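Local coordinates for protein GDP-mannose-dependent alpha-(1-6)-phosphatidylinositol monomannoside mannosyltransferase (Corynebacterium glutamicum, PDB 3OKP) that is a glycosyltransferase of the GT-B fold, built from two Rossmann-like domains, modelled here with bound guanosine-5'-diphosphate-alpha-D-mannose, at residues 51-54 with 59-62; 61-66 with 71-76; 177-182 with 354-359. All coordinates share one frame; numbering follows the deposited sequence.

Interaction 1 (51-54 with 59-62); sequences AYDK and EVIR
Asp53, on helix 46-53, and Arg62, on strand 59-63, meet in a two-point salt bridge. The arginine presents itself side-on: NE of Arg62 reaches OD2 of Asp53 at 2.8 Å with an almost straight N-H...O angle of 174°, and NH2 of Arg62 reaches OD1 of Asp53, also at 2.8 Å. Each oxygen has its own N-H, both on the syn side of the carboxylate, and the planes of the two flat groups are 14° apart. The chain of Arg62 is bent at chi2 (-76°), which lays its CG beside the carboxylate, 3.4 Å from OD2 of Asp53. Val60 backs the acid from the strand, one methyl next to each oxygen: CG1 of Val60 lies 3.5 Å from OD2 of Asp53, and CG2 of Val60 stands 3.9 Å from OD1 of Asp53. Tyr52 comes near obliquely, its CD2 4.4 Å from NH2 of Arg62.

Further out, the guanidinium is tied to two backbone carbonyls, with NH2 bonded to Pro15 O and NH1 to Ser42 O, while Phe14, Pro16 and Thr43 pack against the side chain. The contact lies within the beta-alpha-beta unit of strand 37-42, helix 46-53 and strand 59-63, the repeating element of a Rossmann-like domain, and bridges its helix to its second strand.

With one N-H for each carboxylate oxygen and two carbonyls for further N-H groups, the rotation of the guanidinium is largely fixed. The close pairing of opposite charges probably favours the ionised form of Asp53, and its partial exposure would work in the same direction.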
loop_
_atom_site.group_PDB
_atom_site.type_symbol
_atom_site.label_atom_id
_atom_site.label_comp_id
_atom_site.label_asym_id
_atom_site.label_seq_id
_atom_site.Cartn_x
_atom_site.Cartn_y
_atom_site.Cartn_z
ATOM N N ALA A 51 -3.139 -2.619 26.067
ATOM C CA ALA A 51 -2.741 -1.211 26.047
ATOM C C ALA A 51 -3.178 -0.505 24.764
ATOM O O ALA A 51 -3.633 0.638 24.807
ATOM C CB ALA A 51 -1.234 -1.074 26.254
ATOM N N TYR A 52 -3.041 -1.190 23.629
ATOM C CA TYR A 52 -3.462 -0.637 22.343
ATOM C C TYR A 52 -4.983 -0.516 22.237
ATOM O O TYR A 52 -5.494 0.523 21.818
ATOM C CB TYR A 52 -2.910 -1.459 21.171
ATOM C CG TYR A 52 -3.259 -0.865 19.824
ATOM C CD1 TYR A 52 -2.498 0.170 19.282
ATOM C CD2 TYR A 52 -4.363 -1.323 19.099
ATOM C CE1 TYR A 52 -2.822 0.732 18.050
ATOM C CE2 TYR A 52 -4.698 -0.766 17.870
ATOM C CZ TYR A 52 -3.919 0.262 17.353
ATOM O OH TYR A 52 -4.233 0.812 16.134
ATOM N N ASP A 53 -5.693 -1.576 22.621
ATOM C CA ASP A 53 -7.155 -1.623 22.534
ATOM C C ASP A 53 -7.823 -0.552 23.404
ATOM O O ASP A 53 -8.891 -0.038 23.061
ATOM C CB ASP A 53 -7.670 -3.019 22.912
ATOM C CG ASP A 53 -7.198 -4.107 21.946
ATOM O OD1 ASP A 53 -6.609 -3.780 20.890
ATOM O OD2 ASP A 53 -7.414 -5.299 22.254
ATOM N N LYS A 54 -7.171 -0.224 24.519
ATOM C CA LYS A 54 -7.611 0.824 25.441
ATOM C C LYS A 54 -7.662 2.211 24.776
ATOM O O LYS A 54 -8.405 3.090 25.222
ATOM C CB LYS A 54 -6.681 0.840 26.667
ATOM C CG LYS A 54 -7.124 1.707 27.843
ATOM C CD LYS A 54 -8.309 1.116 28.597
ATOM C CE LYS A 54 -8.624 1.940 29.837
ATOM N NZ LYS A 54 -10.025 1.718 30.303
ATOM N N GLU A 59 -14.795 -1.651 19.814
ATOM C CA GLU A 59 -14.515 -2.875 20.568
ATOM C C GLU A 59 -13.593 -3.842 19.825
ATOM O O GLU A 59 -13.786 -4.117 18.636
ATOM C CB GLU A 59 -15.827 -3.581 20.939
ATOM C CG GLU A 59 -15.648 -4.883 21.729
ATOM C CD GLU A 59 -16.957 -5.596 22.015
ATOM O OE1 GLU A 59 -17.939 -5.386 21.265
ATOM O OE2 GLU A 59 -17.002 -6.378 22.990
ATOM N N VAL A 60 -12.593 -4.350 20.544
ATOM C CA VAL A 60 -11.731 -5.425 20.055
ATOM C C VAL A 60 -11.871 -6.627 20.991
ATOM O O VAL A 60 -11.617 -6.521 22.193
ATOM C CB VAL A 60 -10.239 -4.993 19.963
ATOM C CG1 VAL A 60 -9.361 -6.144 19.461
ATOM C CG2 VAL A 60 -10.083 -3.774 19.058
ATOM N N ILE A 61 -12.307 -7.751 20.432
ATOM C CA ILE A 61 -12.382 -9.012 21.165
ATOM C C ILE A 61 -11.146 -9.837 20.819
ATOM O O ILE A 61 -10.967 -10.256 19.671
ATOM C CB ILE A 61 -13.681 -9.799 20.842
ATOM C CG1 ILE A 61 -14.914 -8.951 21.182
ATOM C CG2 ILE A 61 -13.706 -11.141 21.587
ATOM C CD1 ILE A 61 -16.216 -9.454 20.575
ATOM N N ARG A 62 -10.291 -10.051 21.814
ATOM C CA ARG A 62 -9.017 -10.725 21.596
ATOM C C ARG A 62 -9.113 -12.243 21.746
ATOM O O ARG A 62 -9.561 -12.760 22.775
ATOM C CB ARG A 62 -7.936 -10.156 22.521
ATOM C CG ARG A 62 -7.504 -8.722 22.197
ATOM C CD ARG A 62 -6.599 -8.654 20.972
ATOM N NE ARG A 62 -6.148 -7.288 20.704
ATOM C CZ ARG A 62 -5.260 -6.953 19.771
ATOM N NH1 ARG A 62 -4.711 -7.884 18.997
ATOM N NH2 ARG A 62 -4.920 -5.681 19.610
#

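Interaction 2 (61-66 with 71-76); sequences IRWPRS and TPTTAH
The indole of Trp63 reaches across to the first turn of helix 72-84 and meets Thr74 obliquely, with the hydroxyl of the threonine beside the NE1-CE2-CZ2 side of the indole. OG1 of Thr74 lies 3.6 Å from NE1 of Trp63 and equally near CZ2, while at the far end of the ring CH2 of Trp63 lies 3.8 Å from O of Thr73. With CG of Trp63 anti to the backbone N (chi1 -175°), the ring is carried out from the strand toward this turn. A water at the ring edge, in its plane, accepts the N-H of NE1 of Trp63 at 3.1 Å and is also hydrogen-bonded to OG1 of Thr74 at 3.0 Å.

Strand 59-63 is the outermost strand on one side of the parallel sheet in this Rossmann-like domain, and helix 72-84 follows it in the chain. Thr71 stands at the N-cap position of that helix. Its OG1 is hydrogen-bonded to OG1 of Thr74 at 3.0 Å and to OG1 of Thr73 at 3.2 Å, linking three hydroxyls around the helix start. OG1 of Thr74, a buried residue, is also hydrogen-bonded to Leu69 O, and the ring of Phe40 meets that of Trp63 with the planes at about 65°.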
loop_
_atom_site.group_PDB
_atom_site.type_symbol
_atom_site.label_atom_id
_atom_site.label_comp_id
_atom_site.label_asym_id
_atom_site.label_seq_id
_atom_site.Cartn_x
_atom_site.Cartn_y
_atom_site.Cartn_z
ATOM N N ILE A 61 -12.307 -7.751 20.432
ATOM C CA ILE A 61 -12.382 -9.012 21.165
ATOM C C ILE A 61 -11.146 -9.837 20.819
ATOM O O ILE A 61 -10.967 -10.256 19.671
ATOM C CB ILE A 61 -13.681 -9.799 20.842
ATOM C CG1 ILE A 61 -14.914 -8.951 21.182
ATOM C CG2 ILE A 61 -13.706 -11.141 21.587
ATOM C CD1 ILE A 61 -16.216 -9.454 20.575
ATOM N N ARG A 62 -10.291 -10.051 21.814
ATOM C CA ARG A 62 -9.017 -10.725 21.596
ATOM C C ARG A 62 -9.113 -12.243 21.746
ATOM O O ARG A 62 -9.561 -12.760 22.775
ATOM C CB ARG A 62 -7.936 -10.156 22.521
ATOM C CG ARG A 62 -7.504 -8.722 22.197
ATOM C CD ARG A 62 -6.599 -8.654 20.972
ATOM N NE ARG A 62 -6.148 -7.288 20.704
ATOM C CZ ARG A 62 -5.260 -6.953 19.771
ATOM N NH1 ARG A 62 -4.711 -7.884 18.997
ATOM N NH2 ARG A 62 -4.920 -5.681 19.610
ATOM N N TRP A 63 -8.698 -12.941 20.692
ATOM C CA TRP A 63 -8.568 -14.392 20.688
ATOM C C TRP A 63 -7.226 -14.733 21.351
ATOM O O TRP A 63 -6.176 -14.289 20.880
ATOM C CB TRP A 63 -8.649 -14.897 19.239
ATOM C CG TRP A 63 -8.650 -16.398 19.028
ATOM C CD1 TRP A 63 -7.779 -17.106 18.246
ATOM C CD2 TRP A 63 -9.577 -17.359 19.566
ATOM N NE1 TRP A 63 -8.094 -18.444 18.274
ATOM C CE2 TRP A 63 -9.190 -18.628 19.075
ATOM C CE3 TRP A 63 -10.688 -17.273 20.417
ATOM C CZ2 TRP A 63 -9.875 -19.807 19.410
ATOM C CZ3 TRP A 63 -11.367 -18.448 20.753
ATOM C CH2 TRP A 63 -10.958 -19.696 20.246
ATOM N N PRO A 64 -7.258 -15.502 22.462
ATOM C CA PRO A 64 -6.057 -15.738 23.279
ATOM C C PRO A 64 -5.054 -16.712 22.644
ATOM O O PRO A 64 -4.427 -17.507 23.351
ATOM C CB PRO A 64 -6.631 -16.323 24.574
ATOM C CG PRO A 64 -7.859 -17.048 24.128
ATOM C CD PRO A 64 -8.435 -16.203 23.011
ATOM N N ARG A 65 -4.918 -16.638 21.324
ATOM C CA ARG A 65 -3.963 -17.439 20.569
ATOM C C ARG A 65 -3.056 -16.526 19.752
ATOM O O ARG A 65 -3.497 -15.496 19.233
ATOM C CB ARG A 65 -4.693 -18.410 19.635
ATOM C CG ARG A 65 -5.273 -19.651 20.308
ATOM C CD ARG A 65 -4.173 -20.651 20.661
ATOM N NE ARG A 65 -4.656 -22.030 20.720
ATOM C CZ ARG A 65 -5.178 -22.604 21.800
ATOM N NH1 ARG A 65 -5.579 -23.869 21.749
ATOM N NH2 ARG A 65 -5.301 -21.920 22.931
ATOM N N SER A 66 -1.790 -16.919 19.640
ATOM C CA SER A 66 -0.776 -16.162 18.907
ATOM C C SER A 66 -1.081 -16.063 17.407
ATOM O O SER A 66 -0.724 -15.077 16.753
ATOM C CB SER A 66 0.600 -16.796 19.130
ATOM O OG SER A 66 1.622 -16.017 18.539
ATOM N N THR A 71 -10.240 -23.045 12.450
ATOM C CA THR A 71 -10.427 -24.275 13.218
ATOM C C THR A 71 -11.836 -24.259 13.816
ATOM O O THR A 71 -12.427 -23.185 13.942
ATOM C CB THR A 71 -9.397 -24.391 14.374
ATOM O OG1 THR A 71 -9.677 -23.401 15.372
ATOM C CG2 THR A 71 -7.961 -24.209 13.872
ATOM N N PRO A 72 -12.382 -25.439 14.183
ATOM C CA PRO A 72 -13.711 -25.486 14.809
ATOM C C PRO A 72 -13.879 -24.551 16.013
ATOM O O PRO A 72 -14.922 -23.908 16.140
ATOM C CB PRO A 72 -13.843 -26.951 15.240
ATOM C CG PRO A 72 -12.995 -27.691 14.275
ATOM C CD PRO A 72 -11.821 -26.793 14.010
ATOM N N THR A 73 -12.869 -24.471 16.880
ATOM C CA THR A 73 -12.946 -23.613 18.071
ATOM C C THR A 73 -12.990 -22.126 17.714
ATOM O O THR A 73 -13.771 -21.371 18.296
ATOM C CB THR A 73 -11.798 -23.879 19.072
ATOM O OG1 THR A 73 -10.540 -23.838 18.388
ATOM C CG2 THR A 73 -11.970 -25.245 19.745
ATOM N N THR A 74 -12.158 -21.716 16.756
ATOM C CA THR A 74 -12.156 -20.332 16.270
ATOM C C THR A 74 -13.491 -19.982 15.606
ATOM O O THR A 74 -14.056 -18.915 15.861
ATOM C CB THR A 74 -11.005 -20.069 15.271
ATOM O OG1 THR A 74 -9.758 -20.484 15.843
ATOM C CG2 THR A 74 -10.919 -18.587 14.931
ATOM N N ALA A 75 -13.985 -20.888 14.763
ATOM C CA ALA A 75 -15.264 -20.704 14.074
ATOM C C ALA A 75 -16.432 -20.591 15.059
ATOM O O ALA A 75 -17.335 -19.780 14.854
ATOM C CB ALA A 75 -15.503 -21.834 13.084
ATOM N N HIS A 76 -16.398 -21.403 16.118
ATOM C CA HIS A 76 -17.413 -21.376 17.180
ATOM C C HIS A 76 -17.439 -20.024 17.891
ATOM O O HIS A 76 -18.511 -19.459 18.130
ATOM C CB HIS A 76 -17.170 -22.501 18.200
ATOM C CG HIS A 76 -18.180 -22.549 19.307
ATOM N ND1 HIS A 76 -19.143 -23.531 19.395
ATOM C CD2 HIS A 76 -18.377 -21.736 20.374
ATOM C CE1 HIS A 76 -19.888 -23.324 20.468
ATOM N NE2 HIS A 76 -19.446 -22.238 21.077
HETATM O O HOH W 1 -6.761 -20.216 16.107
#

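Interaction 3 (177-182 with 354-359); sequences FTPATP and AGRAHV
An irregular run of backbone, 177-182, passes helix 345-362 with its closest approach at Pro179 and Arg356, whose CA atoms are 7.8 Å apart. This is a contact in the two-domain GT-B fold: the loop leads from strand 164-167, the edge strand of one Rossmann-like sheet, to helix 182-191, which precedes the first strand of the other.

Arg356 carries the contact from the helix side. Its CG lies anti to the backbone N (chi1 176°) and the chain then bends at chi2 (67°), bringing the guanidinium up against the loop. The ring of Pro179 crosses the arginine chain at about a right angle, with CD of Pro179 3.7 Å from CD of Arg356, and the same CD also lies over one face of the guanidinium. Thr178 comes over that group as well: its OG1 is 3.8 Å from NH2 of Arg356, a distance of van der Waals contact. CA of Thr178 is 3.6 Å from NH1 of Arg356.

The polar end of the arginine is held mainly by backbone carbonyls. NH1 of Arg356 is bonded to Ala301 O at the end of helix 294-301, and NH2 to Val174 O just upstream in the loop, so one side chain links three parts of the chain; NE also makes a long, weak ion pair with Glu360. Phe177 directs its ring away from Arg356, packing on Ile267, Glu298, Ala301 and Cys302, and the side chain of Phe177 is about 5 Å from the bound guanosine-5'-diphosphate-alpha-D-mannose. Its carbonyl, by contrast, faces the arginine: O of Phe177 sits at the guanidinium edge, in its plane, 2.9 Å from NH1 of Arg356, in a weak hydrogen bond bent to 120°.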
loop_
_atom_site.group_PDB
_atom_site.type_symbol
_atom_site.label_atom_id
_atom_site.label_comp_id
_atom_site.label_asym_id
_atom_site.label_seq_id
_atom_site.Cartn_x
_atom_site.Cartn_y
_atom_site.Cartn_z
ATOM N N PHE A 177 0.525 13.529 4.331
ATOM C CA PHE A 177 1.232 13.661 3.064
ATOM C C PHE A 177 0.615 14.830 2.307
ATOM O O PHE A 177 -0.453 14.711 1.701
ATOM C CB PHE A 177 1.170 12.364 2.250
ATOM C CG PHE A 177 1.916 11.220 2.875
ATOM C CD1 PHE A 177 3.267 11.023 2.601
ATOM C CD2 PHE A 177 1.269 10.334 3.734
ATOM C CE1 PHE A 177 3.966 9.965 3.177
ATOM C CE2 PHE A 177 1.957 9.274 4.318
ATOM C CZ PHE A 177 3.311 9.089 4.041
ATOM N N THR A 178 1.294 15.968 2.381
ATOM C CA THR A 178 0.769 17.227 1.875
ATOM C C THR A 178 1.918 18.041 1.256
ATOM O O THR A 178 3.072 17.896 1.678
ATOM C CB THR A 178 0.021 17.997 3.011
ATOM O OG1 THR A 178 -0.847 18.988 2.453
ATOM C CG2 THR A 178 0.995 18.640 4.004
ATOM N N PRO A 179 1.623 18.864 0.227
ATOM C CA PRO A 179 2.690 19.681 -0.363
ATOM C C PRO A 179 3.369 20.579 0.669
ATOM O O PRO A 179 2.710 21.096 1.578
ATOM C CB PRO A 179 1.951 20.520 -1.410
ATOM C CG PRO A 179 0.761 19.687 -1.771
ATOM C CD PRO A 179 0.340 19.070 -0.470
ATOM N N ALA A 180 4.683 20.738 0.536
ATOM C CA ALA A 180 5.455 21.545 1.471
ATOM C C ALA A 180 5.270 23.025 1.188
ATOM O O ALA A 180 5.187 23.439 0.032
ATOM C CB ALA A 180 6.932 21.180 1.403
ATOM N N THR A 181 5.201 23.818 2.252
ATOM C CA THR A 181 5.280 25.267 2.121
ATOM C C THR A 181 6.689 25.607 1.636
ATOM O O THR A 181 7.630 24.851 1.901
ATOM C CB THR A 181 5.001 25.984 3.461
ATOM O OG1 THR A 181 5.942 25.548 4.450
ATOM C CG2 THR A 181 3.580 25.696 3.944
ATOM N N PRO A 182 6.841 26.719 0.894
ATOM C CA PRO A 182 8.179 27.163 0.495
ATOM C C PRO A 182 9.187 27.208 1.653
ATOM O O PRO A 182 10.345 26.834 1.457
ATOM C CB PRO A 182 7.928 28.565 -0.062
ATOM C CG PRO A 182 6.542 28.490 -0.604
ATOM C CD PRO A 182 5.789 27.604 0.354
ATOM N N ALA A 354 -1.282 18.378 -10.353
ATOM C CA ALA A 354 -2.202 17.353 -10.842
ATOM C C ALA A 354 -2.169 16.108 -9.957
ATOM O O ALA A 354 -3.204 15.484 -9.728
ATOM C CB ALA A 354 -1.893 16.994 -12.299
ATOM N N GLY A 355 -0.982 15.758 -9.464
ATOM C CA GLY A 355 -0.820 14.638 -8.533
ATOM C C GLY A 355 -1.624 14.825 -7.257
ATOM O O GLY A 355 -2.326 13.911 -6.818
ATOM N N ARG A 356 -1.520 16.016 -6.671
ATOM C CA ARG A 356 -2.259 16.370 -5.459
ATOM C C ARG A 356 -3.773 16.317 -5.676
ATOM O O ARG A 356 -4.499 15.749 -4.863
ATOM C CB ARG A 356 -1.819 17.748 -4.940
ATOM C CG ARG A 356 -2.602 18.274 -3.729
ATOM C CD ARG A 356 -2.351 17.433 -2.487
ATOM N NE ARG A 356 -3.215 17.816 -1.372
ATOM C CZ ARG A 356 -3.152 17.289 -0.151
ATOM N NH1 ARG A 356 -2.255 16.353 0.135
ATOM N NH2 ARG A 356 -3.987 17.708 0.793
ATOM N N ALA A 357 -4.236 16.904 -6.778
ATOM C CA ALA A 357 -5.654 16.886 -7.138
ATOM C C ALA A 357 -6.158 15.458 -7.362
ATOM O O ALA A 357 -7.275 15.118 -6.958
ATOM C CB ALA A 357 -5.900 17.743 -8.376
ATOM N N HIS A 358 -5.323 14.635 -7.994
ATOM C CA HIS A 358 -5.656 13.239 -8.294
ATOM C C HIS A 358 -5.938 12.414 -7.036
ATOM O O HIS A 358 -6.970 11.742 -6.953
ATOM C CB HIS A 358 -4.543 12.591 -9.130
ATOM C CG HIS A 358 -4.822 11.172 -9.525
ATOM N ND1 HIS A 358 -3.904 10.158 -9.349
ATOM C CD2 HIS A 358 -5.911 10.600 -10.091
ATOM C CE1 HIS A 358 -4.417 9.023 -9.788
ATOM N NE2 HIS A 358 -5.634 9.263 -10.242
ATOM N N VAL A 359 -5.027 12.471 -6.066
ATOM C CA VAL A 359 -5.192 11.719 -4.816
ATOM C C VAL A 359 -6.347 12.246 -3.954
ATOM O O VAL A 359 -7.035 11.465 -3.295
ATOM C CB VAL A 359 -3.876 11.617 -3.984
ATOM C CG1 VAL A 359 -2.848 10.744 -4.706
ATOM C CG2 VAL A 359 -3.302 12.989 -3.682
#

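In the fold
Interactions 1 and 2 share strand 59-63 and lie 15 Å apart between centres, one tying it to the helix before it, the other to the helix after. Interaction 3 is about 35 and 43 Å from them, centre to centre, and joins the loop between the two sheets to helix 345-362. Interaction 1 is a surface contact, yet the most strongly charged, with an acid and a base paired. Interaction 2, partly buried, relies on an aromatic ring, hydroxyls and a bridging water. Interaction 3, also partly buried, again uses an arginine, but one that meets carbonyls and a proline ring, with no carboxylate across the contact.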